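Local structure of sensor protein (Rhodopseudomonas palustris, 2OOL) at residues M273-I284 against M295-V306. The protein senses light through a bound biliverdin-type chromophore as a bacteriophytochrome and probably relays the signal as a histidine kinase, this piece being its chromophore-binding PAS–GAF part. Residues are numbered along the deposited sequence; the frame is centred on the assembly and turned at random. Where two conformers were deposited one is given.
Sequences MVNMGMHAAMSI and MISCHNLTPRFV. With LBV (3-[2-[(Z)-[3-(2-carboxyethyl)-5-[(Z)-(4-ethenyl-3-methyl-5-oxidanylidene-pyrrol-2-ylidene)methyl]-4-methyl-pyrrol-1-ium -2-ylidene]methyl]-5-[(Z)-[(3E)-3-ethylidene-4-methyl-5-oxidanylidene-pyrrolidin-2-ylidene]methyl]-4-methyl-1H-pyrrol-3- yl]propanoic acid), chain C.
Met282 CE lies 3.9 Å from Cys298 SG on the face of the GAF-domain sheet that helices 162-177 and 308-332 cover. Strands 280-284 and 295-300, neighbours in an antiparallel beta hairpin, put Ile284 and Ile296 on this same face. Long Met282 reaches Arg311 and Thr177, beta-branched Ile284 fills in against Cys314 and Ala318, and the smaller Cys298 meets Val173. Paired backbone bonds join Met282 to Cys298 and Ile284 to Ile296, while a classic beta bulge sets both His279 and Ala280 opposite Asn300; the small methyl of Ala280 packs closely against the backbone of Thr302 to Arg304, 3.5 Å from Arg304 N.

The other face, with Ala281, Ser283, Ser297 and His299, turns to the bilin. Met273 CE sits over one face of the His299 imidazole, 3.9 Å from the ring centroid, a CH-pi contact; Met278 CG and Met276 SD approach obliquely from that same side. LBV O_D lies on the other, 2.9 Å from His299 CE1, and ND1 is hydrogen-bonded to Arg181 NH1. An alanine in place of His299 would probably leave Met273 without its aromatic partner and open a gap beside the D-ring carbonyl. A chi1 of -179° carries the short Ser297 hydroxyl toward the chromophore, where OG donates to LBV O_D at 2.7 Å. Finally, a water donates to both Ser297 OG and the propionate oxygen LBV O1C, each at 2.8 Å.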
loop_
_atom_site.group_PDB
_atom_site.type_symbol
_atom_site.label_atom_id
_atom_site.label_comp_id
_atom_site.label_asym_id
_atom_site.label_seq_id
_atom_site.Cartn_x
_atom_site.Cartn_y
_atom_site.Cartn_z
ATOM N N MET A 273 -10.443 18.237 -23.887
ATOM C CA MET A 273 -10.702 16.822 -23.608
ATOM C C MET A 273 -11.865 16.267 -24.424
ATOM O O MET A 273 -11.832 15.117 -24.828
ATOM C CB MET A 273 -10.929 16.605 -22.127
ATOM C CG MET A 273 -9.712 16.878 -21.292
ATOM S SD MET A 273 -8.344 15.819 -21.733
ATOM C CE MET A 273 -9.085 14.200 -21.440
ATOM N N VAL A 274 -12.890 17.075 -24.668
ATOM C CA VAL A 274 -13.946 16.686 -25.603
ATOM C C VAL A 274 -13.360 16.272 -26.969
ATOM O O VAL A 274 -13.692 15.188 -27.521
ATOM C CB VAL A 274 -15.009 17.813 -25.746
ATOM C CG1 VAL A 274 -15.916 17.552 -26.935
ATOM C CG2 VAL A 274 -15.831 17.926 -24.461
ATOM N N ASN A 275 -12.451 17.104 -27.486
ATOM C CA ASN A 275 -11.770 16.824 -28.749
ATOM C C ASN A 275 -10.853 15.633 -28.664
ATOM O O ASN A 275 -10.654 14.921 -29.649
ATOM C CB ASN A 275 -10.994 18.052 -29.240
ATOM C CG ASN A 275 -11.899 19.263 -29.430
ATOM O OD1 ASN A 275 -13.117 19.116 -29.582
ATOM N ND2 ASN A 275 -11.321 20.471 -29.378
ATOM N N MET A 276 -10.307 15.382 -27.487
ATOM C CA MET A 276 -9.502 14.168 -27.266
ATOM C C MET A 276 -10.378 12.898 -27.358
ATOM O O MET A 276 -9.878 11.832 -27.631
ATOM C CB MET A 276 -8.884 14.232 -25.860
ATOM C CG MET A 276 -7.665 13.340 -25.629
ATOM S SD MET A 276 -6.206 14.345 -25.185
ATOM C CE MET A 276 -4.934 13.563 -26.162
ATOM N N GLY A 277 -11.672 13.028 -27.030
ATOM C CA GLY A 277 -12.559 11.872 -26.902
ATOM C C GLY A 277 -12.396 11.073 -25.611
ATOM O O GLY A 277 -12.715 9.889 -25.570
ATOM N N MET A 278 -11.913 11.702 -24.547
ATOM C CA MET A 278 -11.797 11.014 -23.281
ATOM C C MET A 278 -12.537 11.810 -22.251
ATOM O O MET A 278 -12.188 12.976 -22.050
ATOM C CB MET A 278 -10.329 10.854 -22.882
ATOM C CG MET A 278 -9.565 9.901 -23.753
ATOM S SD MET A 278 -9.972 8.141 -23.538
ATOM C CE MET A 278 -8.773 7.355 -24.540
ATOM N N HIS A 279 -13.549 11.208 -21.599
ATOM C CA HIS A 279 -14.445 11.959 -20.687
ATOM C C HIS A 279 -14.190 11.891 -19.177
ATOM O O HIS A 279 -14.940 12.468 -18.393
ATOM C CB HIS A 279 -15.906 11.601 -20.985
ATOM C CG HIS A 279 -16.406 12.176 -22.260
ATOM N ND1 HIS A 279 -15.797 11.920 -23.470
ATOM C CD2 HIS A 279 -17.426 13.023 -22.521
ATOM C CE1 HIS A 279 -16.438 12.561 -24.425
ATOM N NE2 HIS A 279 -17.442 13.221 -23.885
ATOM N N ALA A 280 -13.147 11.192 -18.769
ATOM C CA ALA A 280 -12.605 11.242 -17.384
ATOM C C ALA A 280 -11.115 11.464 -17.561
ATOM O O ALA A 280 -10.530 10.900 -18.487
ATOM C CB ALA A 280 -12.836 9.894 -16.620
ATOM N N ALA A 281 -10.526 12.258 -16.686
ATOM C CA ALA A 281 -9.099 12.575 -16.663
ATOM C C ALA A 281 -8.615 12.640 -15.211
ATOM O O ALA A 281 -9.306 13.161 -14.334
ATOM C CB ALA A 281 -8.860 13.908 -17.290
ATOM N N MET A 282 -7.419 12.127 -14.976
ATOM C CA MET A 282 -6.746 12.286 -13.694
ATOM C C MET A 282 -5.252 12.397 -13.915
ATOM O O MET A 282 -4.662 11.589 -14.672
ATOM C CB MET A 282 -6.983 11.074 -12.798
ATOM C CG MET A 282 -6.142 11.156 -11.489
ATOM S SD MET A 282 -6.486 9.818 -10.333
ATOM C CE MET A 282 -6.009 8.419 -11.259
ATOM N N SER A 283 -4.612 13.315 -13.215
ATOM C CA SER A 283 -3.172 13.442 -13.353
ATOM C C SER A 283 -2.471 13.701 -12.024
ATOM O O SER A 283 -3.063 14.180 -11.091
ATOM C CB SER A 283 -2.817 14.478 -14.445
ATOM O OG SER A 283 -3.436 15.738 -14.240
ATOM N N ILE A 284 -1.207 13.265 -11.978
ATOM C CA ILE A 284 -0.335 13.340 -10.828
ATOM C C ILE A 284 0.977 13.937 -11.324
ATOM O O ILE A 284 1.589 13.454 -12.304
ATOM C CB ILE A 284 -0.052 11.945 -10.220
ATOM C CG1 ILE A 284 -1.344 11.184 -9.823
ATOM C CG2 ILE A 284 0.890 12.043 -9.067
ATOM C CD1 ILE A 284 -1.776 10.210 -10.858
ATOM N N MET A 295 4.289 14.609 -15.828
ATOM C CA MET A 295 2.987 14.233 -15.278
ATOM C C MET A 295 2.637 12.797 -15.669
ATOM O O MET A 295 3.003 12.347 -16.754
ATOM C CB MET A 295 1.881 15.112 -15.864
ATOM C CG MET A 295 2.130 16.577 -15.841
ATOM S SD MET A 295 1.206 17.465 -14.561
ATOM C CE MET A 295 -0.265 17.825 -15.530
ATOM N N ILE A 296 1.963 12.094 -14.765
ATOM C CA ILE A 296 1.247 10.867 -15.074
ATOM C C ILE A 296 -0.164 11.299 -15.397
ATOM O O ILE A 296 -0.843 11.883 -14.567
ATOM C CB ILE A 296 1.230 9.900 -13.886
ATOM C CG1 ILE A 296 2.664 9.662 -13.409
ATOM C CG2 ILE A 296 0.530 8.599 -14.275
ATOM C CD1 ILE A 296 2.836 8.497 -12.449
ATOM N N SER A 297 -0.558 11.093 -16.649
ATOM C CA SER A 297 -1.861 11.504 -17.151
ATOM C C SER A 297 -2.690 10.253 -17.474
ATOM O O SER A 297 -2.251 9.391 -18.234
ATOM C CB SER A 297 -1.669 12.279 -18.447
ATOM O OG SER A 297 -2.899 12.734 -19.007
ATOM N N CYS A 298 -3.878 10.187 -16.883
ATOM C CA CYS A 298 -4.755 9.035 -16.912
ATOM C C CYS A 298 -6.089 9.427 -17.601
ATOM O O CYS A 298 -6.781 10.302 -17.153
ATOM C CB CYS A 298 -5.023 8.568 -15.477
ATOM S SG CYS A 298 -3.592 8.434 -14.340
ATOM N N HIS A 299 -6.439 8.753 -18.691
ATOM C CA HIS A 299 -7.666 9.059 -19.413
ATOM C C HIS A 299 -8.591 7.837 -19.464
ATOM O O HIS A 299 -8.136 6.691 -19.512
ATOM C CB HIS A 299 -7.329 9.423 -20.850
ATOM C CG HIS A 299 -6.668 10.750 -21.010
ATOM N ND1 HIS A 299 -6.039 11.115 -22.186
ATOM C CD2 HIS A 299 -6.495 11.783 -20.141
ATOM C CE1 HIS A 299 -5.530 12.329 -22.038
ATOM N NE2 HIS A 299 -5.800 12.759 -20.815
ATOM N N ASN A 300 -9.886 8.119 -19.441
ATOM C CA ASN A 300 -10.895 7.117 -19.626
ATOM C C ASN A 300 -11.895 7.605 -20.677
ATOM O O ASN A 300 -12.185 8.791 -20.774
ATOM C CB ASN A 300 -11.593 6.759 -18.297
ATOM C CG ASN A 300 -12.074 5.301 -18.282
ATOM O OD1 ASN A 300 -11.258 4.395 -18.328
ATOM N ND2 ASN A 300 -13.397 5.083 -18.241
ATOM N N LEU A 301 -12.417 6.683 -21.460
ATOM C CA LEU A 301 -13.390 7.036 -22.476
ATOM C C LEU A 301 -14.655 7.589 -21.872
ATOM O O LEU A 301 -15.210 8.578 -22.372
ATOM C CB LEU A 301 -13.749 5.803 -23.308
ATOM C CG LEU A 301 -14.689 6.028 -24.518
ATOM C CD1 LEU A 301 -13.928 6.606 -25.733
ATOM C CD2 LEU A 301 -15.420 4.740 -24.895
ATOM N N THR A 302 -15.123 6.957 -20.795
ATOM C CA THR A 302 -16.432 7.294 -20.219
ATOM C C THR A 302 -16.181 7.877 -18.820
ATOM O O THR A 302 -15.140 7.614 -18.226
ATOM C CB THR A 302 -17.322 5.997 -20.161
ATOM O OG1 THR A 302 -16.639 5.040 -19.365
ATOM C CG2 THR A 302 -17.510 5.337 -21.576
ATOM N N PRO A 303 -17.109 8.682 -18.286
ATOM C CA PRO A 303 -16.913 9.206 -16.925
ATOM C C PRO A 303 -16.522 8.172 -15.856
ATOM O O PRO A 303 -17.085 7.124 -15.803
ATOM C CB PRO A 303 -18.271 9.815 -16.608
ATOM C CG PRO A 303 -18.779 10.272 -17.938
ATOM C CD PRO A 303 -18.325 9.233 -18.902
ATOM N N ARG A 304 -15.613 8.502 -14.950
ATOM C CA ARG A 304 -15.198 7.551 -13.934
ATOM C C ARG A 304 -14.468 8.172 -12.743
ATOM O O ARG A 304 -13.515 8.962 -12.944
ATOM C CB ARG A 304 -14.280 6.558 -14.569
ATOM C CG ARG A 304 -13.777 5.491 -13.621
ATOM C CD ARG A 304 -13.078 4.369 -14.414
ATOM N NE ARG A 304 -12.540 3.384 -13.480
ATOM C CZ ARG A 304 -12.952 2.132 -13.382
ATOM N NH1 ARG A 304 -13.858 1.662 -14.216
ATOM N NH2 ARG A 304 -12.404 1.323 -12.482
ATOM N N PHE A 305 -14.833 7.731 -11.535
ATOM C CA PHE A 305 -14.286 8.287 -10.303
ATOM C C PHE A 305 -13.259 7.356 -9.709
ATOM O O PHE A 305 -13.369 6.146 -9.815
ATOM C CB PHE A 305 -15.397 8.530 -9.280
ATOM C CG PHE A 305 -14.926 9.198 -7.993
ATOM C CD1 PHE A 305 -14.928 8.502 -6.785
ATOM C CD2 PHE A 305 -14.471 10.510 -8.002
ATOM C CE1 PHE A 305 -14.512 9.096 -5.617
ATOM C CE2 PHE A 305 -14.037 11.124 -6.840
ATOM C CZ PHE A 305 -14.063 10.402 -5.619
ATOM N N VAL A 306 -12.260 7.941 -9.080
ATOM C CA VAL A 306 -11.225 7.211 -8.390
ATOM C C VAL A 306 -11.189 7.739 -6.958
ATOM O O VAL A 306 -11.131 8.972 -6.738
ATOM C CB VAL A 306 -9.814 7.401 -9.108
ATOM C CG1 VAL A 306 -8.713 6.611 -8.399
ATOM C CG2 VAL A 306 -9.896 6.968 -10.548
HETATM C C1A LBV C . -5.095 24.060 -24.361
HETATM C C1B LBV C . -5.378 24.418 -19.940
HETATM O O1B LBV C . -8.259 24.205 -14.147
HETATM C C1C LBV C . -4.176 20.275 -18.529
HETATM O O1C LBV C . -5.096 15.857 -15.945
HETATM C C1D LBV C . -2.606 17.039 -21.612
HETATM C C2A LBV C . -5.095 25.517 -24.753
HETATM C C2B LBV C . -5.682 24.851 -18.642
HETATM O O2B LBV C . -6.706 22.760 -13.560
HETATM C C2C LBV C . -3.877 19.091 -17.821
HETATM O O2C LBV C . -6.572 16.518 -17.455
HETATM C C2D LBV C . -1.689 16.710 -22.632
HETATM C C3A LBV C . -5.208 26.115 -23.339
HETATM C C3B LBV C . -5.495 23.780 -17.772
HETATM C C3C LBV C . -3.316 18.214 -18.736
HETATM C C3D LBV C . -1.716 15.336 -22.742
HETATM C C4A LBV C . -5.247 25.065 -22.381
HETATM C C4B LBV C . -5.019 22.686 -18.554
HETATM C C4C LBV C . -3.305 18.841 -19.994
HETATM C C4D LBV C . -2.645 14.867 -21.802
HETATM C CAA LBV C . -5.251 27.488 -23.007
HETATM C CAB LBV C . -5.753 23.808 -16.257
HETATM C CAC LBV C . -4.079 18.711 -16.336
HETATM C CAD LBV C . -0.979 14.614 -23.650
HETATM C CBA LBV C . -5.139 28.723 -23.963
HETATM C CBB LBV C . -7.061 23.140 -15.884
HETATM C CBC LBV C . -5.535 18.204 -16.088
HETATM C CBD LBV C . -1.010 13.227 -23.728
HETATM C CGB LBV C . -7.360 23.390 -14.393
HETATM C CGC LBV C . -5.765 16.722 -16.531
HETATM C CHB LBV C . -5.388 25.329 -21.005
HETATM C CHC LBV C . -4.744 21.426 -17.939
HETATM C CHD LBV C . -2.829 18.350 -21.213
HETATM C CMA LBV C . -6.352 25.798 -25.593
HETATM C CMB LBV C . -6.180 26.258 -18.240
HETATM C CMC LBV C . -2.828 16.807 -18.327
HETATM C CMD LBV C . -0.795 17.642 -23.478
HETATM N N_A LBV C . -5.177 23.894 -23.024
HETATM O O_A LBV C . -5.024 23.128 -25.156
HETATM N N_B LBV C . -4.973 23.142 -19.817
HETATM N N_C LBV C . -3.830 20.053 -19.808
HETATM N N_D LBV C . -3.156 15.922 -21.170
HETATM O O_D LBV C . -2.978 13.693 -21.566
HETATM O O HOH W 1 -5.007 13.423 -17.264
#